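Local coordinates for protein allergen Bos d 2 (PDB 4WFV) that probably carries pheromones, as a secreted lipocalin of cattle, and is a major allergen of cow dander, at residues Ala23-Lys28 with Gly107-Lys112; Thr85-Val90 with Tyr101-Asp106. All blocks are in the same frame, centred on the assembly; numbering follows the deposited sequence.

How the contacts relate
From the N terminus, strand 17-23 ends and passes into the loop that holds 23-28. The chain then runs through six further strands before 107-112 comes back beside that loop, so contact 1 closes a long excursion of 78 residues. Contact 2 is nested inside it: strand 85-93 turns back as strand 97-105, and 85-90 pairs with 101-106 across only 10 intervening residues. The two meet where strand 97-105 leads into strand 110-118. There Lys28 of contact 1 forms a salt bridge with Asp106 of contact 2, and Thr111 N probably hydrogen-bonds to Asn104 O. Together they tie the first strand and its loop to consecutive strands of the lipocalin sheet.

Contact 1: residues Ala23-Lys28 with Gly107-Lys112; sequences ADNKDK and GERITK
The end of the first lipocalin strand and the loop after it, Ala23-Lys28, pack against the turn and strand start of Gly107-Lys112. Asp24 N donates to Lys112 O (3.0 Å), and Lys112 N returns a bond to Asp24 OD1 (2.9 Å), reaching it from above the carboxylate plane. A short acid suits this place because it can put OD1 within reach of Lys112 N; chi1 of 55° sets its CG between the backbone N and the carbonyl carbon. A water donates to both Asp24 OD2 and Ile110 O. The lysine's aliphatic chain runs by OD2, while its NZ goes on to Arg138 O.

Asn25 ND2 points at Thr111 OG1 in an almost straight bond of 2.9 Å, lying in the amide plane. Beyond it, Asp27 and Arg109 meet tip to tip, their planes 12° apart. Arg109 NH1 binds Asp27 OD1 (2.9 Å) and Arg109 NH2 binds Asp27 OD2 (2.8 Å); each nitrogen takes one oxygen, which fixes the rotation of both groups. Lys28 CG lies against Thr111 OG1; Lys28 NZ, 4.3 Å from Arg109 NH2, forms a salt bridge with Asp106, which probably offsets the like charges. One backbone bond thus remains, the Asp24 carboxylate accepts the next N-H, and side chains then take over, ending in the two-pronged, end-on salt bridge typical of arginine with a carboxylate, here where the first lipocalin strand runs out into its loop.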
ATOM      1  N   ALA A  23      -3.456   0.660   9.984  1.00  6.90           N
ATOM      2  CA  ALA A  23      -3.719   2.098  10.040  1.00  6.48           C
ATOM      3  C   ALA A  23      -4.046   2.514  11.449  1.00  7.73           C
ATOM      4  O   ALA A  23      -4.535   1.708  12.233  1.00  9.57           O
ATOM      5  CB  ALA A  23      -4.895   2.468   9.106  1.00  8.28           C
ATOM      6  N   ASP A  24      -3.797   3.784  11.767  1.00  8.40           N
ATOM      7  CA  ASP A  24      -4.195   4.269  13.080  1.00  9.66           C
ATOM      8  C   ASP A  24      -5.707   4.468  13.140  1.00 11.62           C
ATOM      9  O   ASP A  24      -6.316   4.241  14.184  1.00 15.33           O
ATOM     10  CB  ASP A  24      -3.377   5.493  13.539  1.00  8.50           C
ATOM     11  CG  ASP A  24      -3.398   6.661  12.555  1.00 10.20           C
ATOM     12  OD1 ASP A  24      -4.071   6.612  11.507  1.00  9.69           O
ATOM     13  OD2 ASP A  24      -2.744   7.675  12.879  1.00 15.22           O
ATOM     14  N   ASN A  25      -6.314   4.855  12.021  1.00  9.26           N
ATOM     15  CA  ASN A  25      -7.770   4.907  11.909  1.00 10.15           C
ATOM     16  C   ASN A  25      -8.272   3.659  11.203  1.00  9.46           C
ATOM     17  O   ASN A  25      -8.309   3.604   9.973  1.00  9.34           O
ATOM     18  CB  ASN A  25      -8.201   6.156  11.136  1.00  9.33           C
ATOM     19  CG  ASN A  25      -7.881   7.431  11.879  1.00 11.26           C
ATOM     20  OD1 ASN A  25      -8.010   7.492  13.101  1.00 14.38           O
ATOM     21  ND2 ASN A  25      -7.458   8.449  11.154  1.00 10.50           N
ATOM     22  N   LYS A  26      -8.627   2.644  11.983  1.00 10.48           N
ATOM     23  CA  LYS A  26      -8.935   1.335  11.413  1.00 13.14           C
ATOM     24  C   LYS A  26     -10.071   1.372  10.402  1.00  9.31           C
ATOM     25  O   LYS A  26     -10.073   0.596   9.450  1.00  9.09           O
ATOM     26  CB  LYS A  26      -9.224   0.307  12.510  1.00 18.23           C
ATOM     27  CG  LYS A  26      -9.487  -1.095  11.979  1.00 25.13           C
ATOM     28  CD  LYS A  26      -9.570  -2.135  13.092  1.00 30.55           C
ATOM     29  CE  LYS A  26     -10.828  -1.968  13.926  1.00 25.03           C
ATOM     30  NZ  LYS A  26     -10.948  -3.067  14.931  1.00 27.34           N
ATOM     31  N   ASP A  27     -11.035   2.266  10.603  1.00  9.04           N
ATOM     32  CA  ASP A  27     -12.210   2.309   9.735  1.00  9.89           C
ATOM     33  C   ASP A  27     -11.846   2.542   8.276  1.00  9.58           C
ATOM     34  O   ASP A  27     -12.589   2.145   7.391  1.00 10.48           O
ATOM     35  CB  ASP A  27     -13.220   3.360  10.212  1.00 11.20           C
ATOM     36  CG  ASP A  27     -12.646   4.751  10.208  1.00  9.91           C
ATOM     37  OD1 ASP A  27     -11.828   5.054  11.095  1.00 12.95           O
ATOM     38  OD2 ASP A  27     -13.002   5.543   9.316  1.00 12.16           O
ATOM     39  N   LYS A  28     -10.698   3.174   8.024  1.00  8.71           N
ATOM     40  CA  LYS A  28     -10.270   3.429   6.648  1.00  9.01           C
ATOM     41  C   LYS A  28      -9.885   2.163   5.885  1.00  7.94           C
ATOM     42  O   LYS A  28      -9.936   2.159   4.654  1.00  8.51           O
ATOM     43  CB  LYS A  28      -9.084   4.390   6.615  1.00  8.42           C
ATOM     44  CG  LYS A  28      -9.400   5.797   7.094  1.00  9.54           C
ATOM     45  CD  LYS A  28     -10.299   6.518   6.101  1.00  9.20           C
ATOM     46  CE  LYS A  28     -10.542   7.979   6.509  1.00  9.82           C
ATOM     47  NZ  LYS A  28     -11.341   8.716   5.481  1.00 10.72           N
ATOM     48  N   GLY A 107      -9.808  15.807   4.893  1.00  9.02           N
ATOM     49  CA  GLY A 107     -10.454  17.063   5.261  1.00  9.59           C
ATOM     50  C   GLY A 107     -10.803  17.129   6.741  1.00 12.03           C
ATOM     51  O   GLY A 107     -10.985  18.218   7.295  1.00 13.36           O
ATOM     52  N   GLU A 108     -10.894  15.967   7.380  1.00 10.86           N
ATOM     53  CA  GLU A 108     -11.268  15.859   8.788  1.00 12.72           C
ATOM     54  C   GLU A 108     -10.185  15.167   9.615  1.00 13.10           C
ATOM     55  O   GLU A 108      -9.818  15.636  10.692  1.00 14.58           O
ATOM     56  CB  GLU A 108     -12.594  15.104   8.927  1.00 15.01           C
ATOM     57  CG  GLU A 108     -13.098  14.997  10.360  1.00 22.38           C
ATOM     58  CD  GLU A 108     -14.584  14.693  10.440  1.00 32.50           C
ATOM     59  OE1 GLU A 108     -15.298  14.941   9.446  1.00 35.36           O
ATOM     60  OE2 GLU A 108     -15.039  14.211  11.498  1.00 41.43           O
ATOM     61  N   ARG A 109      -9.685  14.039   9.119  1.00  9.81           N
ATOM     62  CA  ARG A 109      -8.670  13.284   9.833  1.00  9.62           C
ATOM     63  C   ARG A 109      -7.457  13.034   8.964  1.00  8.04           C
ATOM     64  O   ARG A 109      -7.562  12.925   7.736  1.00  8.65           O
ATOM     65  CB  ARG A 109      -9.230  11.936  10.286  1.00 12.39           C
ATOM     66  CG  ARG A 109     -10.231  12.032  11.430  1.00 10.65           C
ATOM     67  CD  ARG A 109     -10.733  10.646  11.823  1.00 14.78           C
ATOM     68  NE  ARG A 109     -11.493  10.033  10.740  1.00 12.97           N
ATOM     69  CZ  ARG A 109     -11.756   8.733  10.645  1.00 12.13           C
ATOM     70  NH1 ARG A 109     -11.327   7.898  11.579  1.00 12.23           N
ATOM     71  NH2 ARG A 109     -12.454   8.281   9.611  1.00 12.58           N
ATOM     72  N   ILE A 110      -6.305  12.955   9.616  1.00  8.79           N
ATOM     73  CA  ILE A 110      -5.104  12.405   9.003  1.00  8.67           C
ATOM     74  C   ILE A 110      -5.019  10.947   9.412  1.00  9.83           C
ATOM     75  O   ILE A 110      -5.128  10.631  10.592  1.00 10.54           O
ATOM     76  CB  ILE A 110      -3.846  13.114   9.490  1.00  8.78           C
ATOM     77  CG1 ILE A 110      -3.910  14.584   9.071  1.00 12.35           C
ATOM     78  CG2 ILE A 110      -2.610  12.467   8.867  1.00 10.61           C
ATOM     79  CD1 ILE A 110      -2.895  15.466   9.759  1.00 14.52           C
ATOM     80  N   THR A 111      -4.844  10.064   8.433  1.00  7.98           N
ATOM     81  CA  THR A 111      -4.689   8.642   8.691  1.00  8.12           C
ATOM     82  C   THR A 111      -3.285   8.227   8.303  1.00  8.42           C
ATOM     83  O   THR A 111      -2.816   8.519   7.196  1.00  9.84           O
ATOM     84  CB  THR A 111      -5.704   7.832   7.887  1.00  8.13           C
ATOM     85  OG1 THR A 111      -7.022   8.185   8.314  1.00  9.02           O
ATOM     86  CG2 THR A 111      -5.495   6.319   8.100  1.00  9.01           C
ATOM     87  N   LYS A 112      -2.603   7.573   9.231  1.00  8.00           N
ATOM     88  CA  LYS A 112      -1.289   7.008   8.972  1.00  7.58           C
ATOM     89  C   LYS A 112      -1.456   5.516   8.762  1.00  8.41           C
ATOM     90  O   LYS A 112      -2.040   4.835   9.595  1.00  8.20           O
ATOM     91  CB  LYS A 112      -0.382   7.277  10.165  1.00  9.60           C
ATOM     92  CG  LYS A 112      -0.135   8.767  10.411  1.00 10.93           C
ATOM     93  CD  LYS A 112       0.224   9.049  11.867  1.00 14.63           C
ATOM     94  CE  LYS A 112       1.408   8.233  12.347  1.00 21.83           C
ATOM     95  NZ  LYS A 112       2.682   8.677  11.727  1.00 21.02           N
TER
HETATM   96  O   HOH W   1      -3.090  10.120  12.228  1.00 18.78           O
HETATM   97  O   HOH W   2     -10.822   8.417  14.370  1.00 23.06           O

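Contact 2: residues Thr85-Val90 with Tyr101-Asp106; sequences TNTLEV and YVENYD
Strands 85-93 and 97-105 are the two arms of an antiparallel beta hairpin in the lipocalin barrel; Thr85-Val90 and Tyr101-Tyr105 are parts of them, with axes 4.7 Å apart. The hydrogen-bonded pairs Thr85-Tyr105, Thr87-Glu103 and Glu89-Tyr101 each exchange two backbone bonds. Between them lie the non-hydrogen-bonded pairs Asn86-Asn104 and Leu88-Val102, whose side chains share the buried face.

On that face packing is close. Leu88 CG rests 3.9 Å from Val102 CG2, the two side chains crossing obliquely; branched aliphatic groups fill such a place without asking for polar partners. Leu80 and Met113, on the flanking strands, extend this apolar layer. Next to it the two asparagines lie side by side and point the same way. Their buried amides bond to each other and to the backbone: Asn86 ND2 reaches Leu80 O and Phe82 O, and Asn104 ND2 also reaches Tyr83 O.

The other face is looser and wetter around Thr87, Glu89 and Glu103, whereas Tyr101 is covered by Arg138 and Val140. Thr87 OG1, placed between the backbone N and the carbonyl carbon (chi1 52°), lies alongside Glu103 CB and bonds to two waters. One of them donates to Tyr101 O, the other to Glu103 OE1, so a small hydroxyl beside a long carboxylate lets water bridge the strands. Tyr101 OH gives its proton to the anti lone pair of Glu103 OE2 at 2.6 Å and is also hydrogen-bonded to Lys112 NZ, whose positive charge may strengthen the phenol as a donor.

Back on the buried face, Asn104 ND2 meets Asn86 OD1 at 2.8 Å, with that oxygen in the plane of the Asn104 amide but the nitrogen 39° above the carbonyl plane of Asn86.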
ATOM      1  N   THR A  85      -6.241  13.445  -0.080  1.00  8.20           N
ATOM      2  CA  THR A  85      -4.897  13.656  -0.576  1.00  7.90           C
ATOM      3  C   THR A  85      -3.939  12.761   0.179  1.00  9.94           C
ATOM      4  O   THR A  85      -3.953  12.711   1.410  1.00 10.03           O
ATOM      5  CB  THR A  85      -4.496  15.121  -0.428  1.00 10.02           C
ATOM      6  OG1 THR A  85      -5.447  15.929  -1.129  1.00 12.49           O
ATOM      7  CG2 THR A  85      -3.114  15.357  -1.018  1.00 11.78           C
ATOM      8  N   ASN A  86      -3.125  12.039  -0.579  1.00  8.22           N
ATOM      9  CA  ASN A  86      -2.220  11.051  -0.026  1.00  7.81           C
ATOM     10  C   ASN A  86      -0.778  11.343  -0.346  1.00  8.72           C
ATOM     11  O   ASN A  86      -0.449  11.733  -1.464  1.00 10.81           O
ATOM     12  CB  ASN A  86      -2.520   9.692  -0.646  1.00  9.21           C
ATOM     13  CG  ASN A  86      -3.935   9.245  -0.414  1.00  8.70           C
ATOM     14  OD1 ASN A  86      -4.247   8.702   0.638  1.00 10.89           O
ATOM     15  ND2 ASN A  86      -4.799   9.442  -1.406  1.00 10.00           N
ATOM     16  N   THR A  87       0.090  11.095   0.622  1.00  8.28           N
ATOM     17  CA  THR A  87       1.471  10.805   0.274  1.00  9.23           C
ATOM     18  C   THR A  87       1.646   9.308   0.400  1.00  9.85           C
ATOM     19  O   THR A  87       1.052   8.676   1.274  1.00 11.39           O
ATOM     20  CB  THR A  87       2.494  11.536   1.149  1.00 10.64           C
ATOM     21  OG1 THR A  87       2.212  11.313   2.534  1.00 12.28           O
ATOM     22  CG2 THR A  87       2.465  13.037   0.852  1.00 15.64           C
ATOM     23  N   LEU A  88       2.429   8.747  -0.510  1.00  9.64           N
ATOM     24  CA  LEU A  88       2.745   7.327  -0.502  1.00  8.16           C
ATOM     25  C   LEU A  88       4.245   7.181  -0.656  1.00 11.04           C
ATOM     26  O   LEU A  88       4.818   7.620  -1.650  1.00 10.46           O
ATOM     27  CB  LEU A  88       2.017   6.603  -1.644  1.00 10.95           C
ATOM     28  CG  LEU A  88       2.191   5.081  -1.736  1.00 11.27           C
ATOM     29  CD1 LEU A  88       0.977   4.452  -2.400  1.00 14.67           C
ATOM     30  CD2 LEU A  88       3.473   4.685  -2.460  1.00 14.32           C
ATOM     31  N   GLU A  89       4.867   6.561   0.339  1.00  8.00           N
ATOM     32  CA  GLU A  89       6.306   6.378   0.355  1.00 10.49           C
ATOM     33  C   GLU A  89       6.640   4.895   0.315  1.00  9.94           C
ATOM     34  O   GLU A  89       6.090   4.112   1.079  1.00  9.65           O
ATOM     35  CB  GLU A  89       6.903   6.977   1.627  1.00 11.70           C
ATOM     36  CG  GLU A  89       8.424   6.894   1.657  1.00 11.14           C
ATOM     37  CD  GLU A  89       9.027   7.380   2.956  1.00 15.53           C
ATOM     38  OE1 GLU A  89       8.280   7.812   3.853  1.00 17.52           O
ATOM     39  OE2 GLU A  89      10.270   7.332   3.085  1.00 17.38           O
ATOM     40  N   VAL A  90       7.544   4.510  -0.574  1.00 10.30           N
ATOM     41  CA  VAL A  90       8.078   3.153  -0.552  1.00  8.40           C
ATOM     42  C   VAL A  90       9.148   3.099   0.537  1.00 10.97           C
ATOM     43  O   VAL A  90      10.186   3.747   0.421  1.00 12.14           O
ATOM     44  CB  VAL A  90       8.678   2.756  -1.918  1.00 10.57           C
ATOM     45  CG1 VAL A  90       9.237   1.329  -1.860  1.00 10.87           C
ATOM     46  CG2 VAL A  90       7.624   2.877  -3.008  1.00 13.99           C
ATOM     47  N   TYR A 101       4.203   3.376   3.037  1.00  8.32           N
ATOM     48  CA  TYR A 101       3.706   4.168   4.146  1.00  8.86           C
ATOM     49  C   TYR A 101       2.898   5.303   3.543  1.00  8.51           C
ATOM     50  O   TYR A 101       3.395   6.054   2.707  1.00  9.35           O
ATOM     51  CB  TYR A 101       4.848   4.715   5.008  1.00  9.63           C
ATOM     52  CG  TYR A 101       4.375   5.715   6.038  1.00  9.81           C
ATOM     53  CD1 TYR A 101       3.574   5.320   7.107  1.00 11.18           C
ATOM     54  CD2 TYR A 101       4.696   7.063   5.925  1.00 10.41           C
ATOM     55  CE1 TYR A 101       3.121   6.235   8.046  1.00  9.72           C
ATOM     56  CE2 TYR A 101       4.242   7.992   6.869  1.00 12.06           C
ATOM     57  CZ  TYR A 101       3.457   7.564   7.921  1.00 11.75           C
ATOM     58  OH  TYR A 101       2.999   8.467   8.854  1.00 13.43           O
ATOM     59  N   VAL A 102       1.640   5.402   3.948  1.00  8.06           N
ATOM     60  CA  VAL A 102       0.719   6.370   3.383  1.00  8.54           C
ATOM     61  C   VAL A 102       0.204   7.291   4.474  1.00  6.77           C
ATOM     62  O   VAL A 102      -0.161   6.830   5.564  1.00  9.77           O
ATOM     63  CB  VAL A 102      -0.470   5.641   2.732  1.00  8.04           C
ATOM     64  CG1 VAL A 102      -1.576   6.618   2.349  1.00 10.70           C
ATOM     65  CG2 VAL A 102       0.005   4.818   1.533  1.00 10.67           C
ATOM     66  N   GLU A 103       0.198   8.590   4.190  1.00  7.18           N
ATOM     67  CA  GLU A 103      -0.540   9.539   5.018  1.00  7.63           C
ATOM     68  C   GLU A 103      -1.680  10.077   4.170  1.00  7.77           C
ATOM     69  O   GLU A 103      -1.468  10.685   3.116  1.00  9.24           O
ATOM     70  CB  GLU A 103       0.358  10.676   5.534  1.00  9.05           C
ATOM     71  CG  GLU A 103       1.481  10.182   6.428  1.00 11.73           C
ATOM     72  CD  GLU A 103       2.185  11.290   7.187  1.00 17.24           C
ATOM     73  OE1 GLU A 103       1.999  12.479   6.836  1.00 23.71           O
ATOM     74  OE2 GLU A 103       2.932  10.963   8.136  1.00 15.54           O
ATOM     75  N   ASN A 104      -2.900   9.814   4.617  1.00  7.18           N
ATOM     76  CA  ASN A 104      -4.091  10.268   3.913  1.00  8.46           C
ATOM     77  C   ASN A 104      -4.767  11.373   4.710  1.00  7.42           C
ATOM     78  O   ASN A 104      -4.890  11.279   5.928  1.00  8.27           O
ATOM     79  CB  ASN A 104      -5.058   9.095   3.717  1.00  7.49           C
ATOM     80  CG  ASN A 104      -6.431   9.529   3.239  1.00  7.45           C
ATOM     81  OD1 ASN A 104      -7.315   9.829   4.046  1.00  9.04           O
ATOM     82  ND2 ASN A 104      -6.628   9.539   1.928  1.00  8.32           N
ATOM     83  N   TYR A 105      -5.180  12.424   4.019  1.00  8.03           N
ATOM     84  CA  TYR A 105      -5.952  13.487   4.645  1.00  7.45           C
ATOM     85  C   TYR A 105      -7.259  13.628   3.893  1.00  7.75           C
ATOM     86  O   TYR A 105      -7.269  13.813   2.671  1.00  9.10           O
ATOM     87  CB  TYR A 105      -5.171  14.802   4.604  1.00 10.31           C
ATOM     88  CG  TYR A 105      -5.959  16.029   5.022  1.00  9.81           C
ATOM     89  CD1 TYR A 105      -6.416  16.182   6.328  1.00 10.28           C
ATOM     90  CD2 TYR A 105      -6.216  17.048   4.110  1.00 11.35           C
ATOM     91  CE1 TYR A 105      -7.138  17.319   6.709  1.00 10.93           C
ATOM     92  CE2 TYR A 105      -6.917  18.168   4.481  1.00 11.88           C
ATOM     93  CZ  TYR A 105      -7.371  18.294   5.776  1.00  9.37           C
ATOM     94  OH  TYR A 105      -8.071  19.425   6.127  1.00 13.79           O
ATOM     95  N   ASP A 106      -8.368  13.536   4.622  1.00  8.43           N
ATOM     96  CA  ASP A 106      -9.687  13.540   4.002  1.00  8.92           C
ATOM     97  C   ASP A 106     -10.475  14.811   4.311  1.00  9.11           C
ATOM     98  O   ASP A 106     -11.664  14.884   4.002  1.00 10.35           O
ATOM     99  CB  ASP A 106     -10.479  12.291   4.411  1.00  9.06           C
ATOM    100  CG  ASP A 106     -10.880  12.297   5.871  1.00  9.93           C
ATOM    101  OD1 ASP A 106     -10.582  13.270   6.576  1.00 10.01           O
ATOM    102  OD2 ASP A 106     -11.515  11.320   6.303  1.00 11.04           O
TER
HETATM  103  O   HOH W   3       3.703   8.966   3.045  1.00 12.08           O
HETATM  104  O   HOH W   4       2.328  13.557   4.063  1.00 19.40           O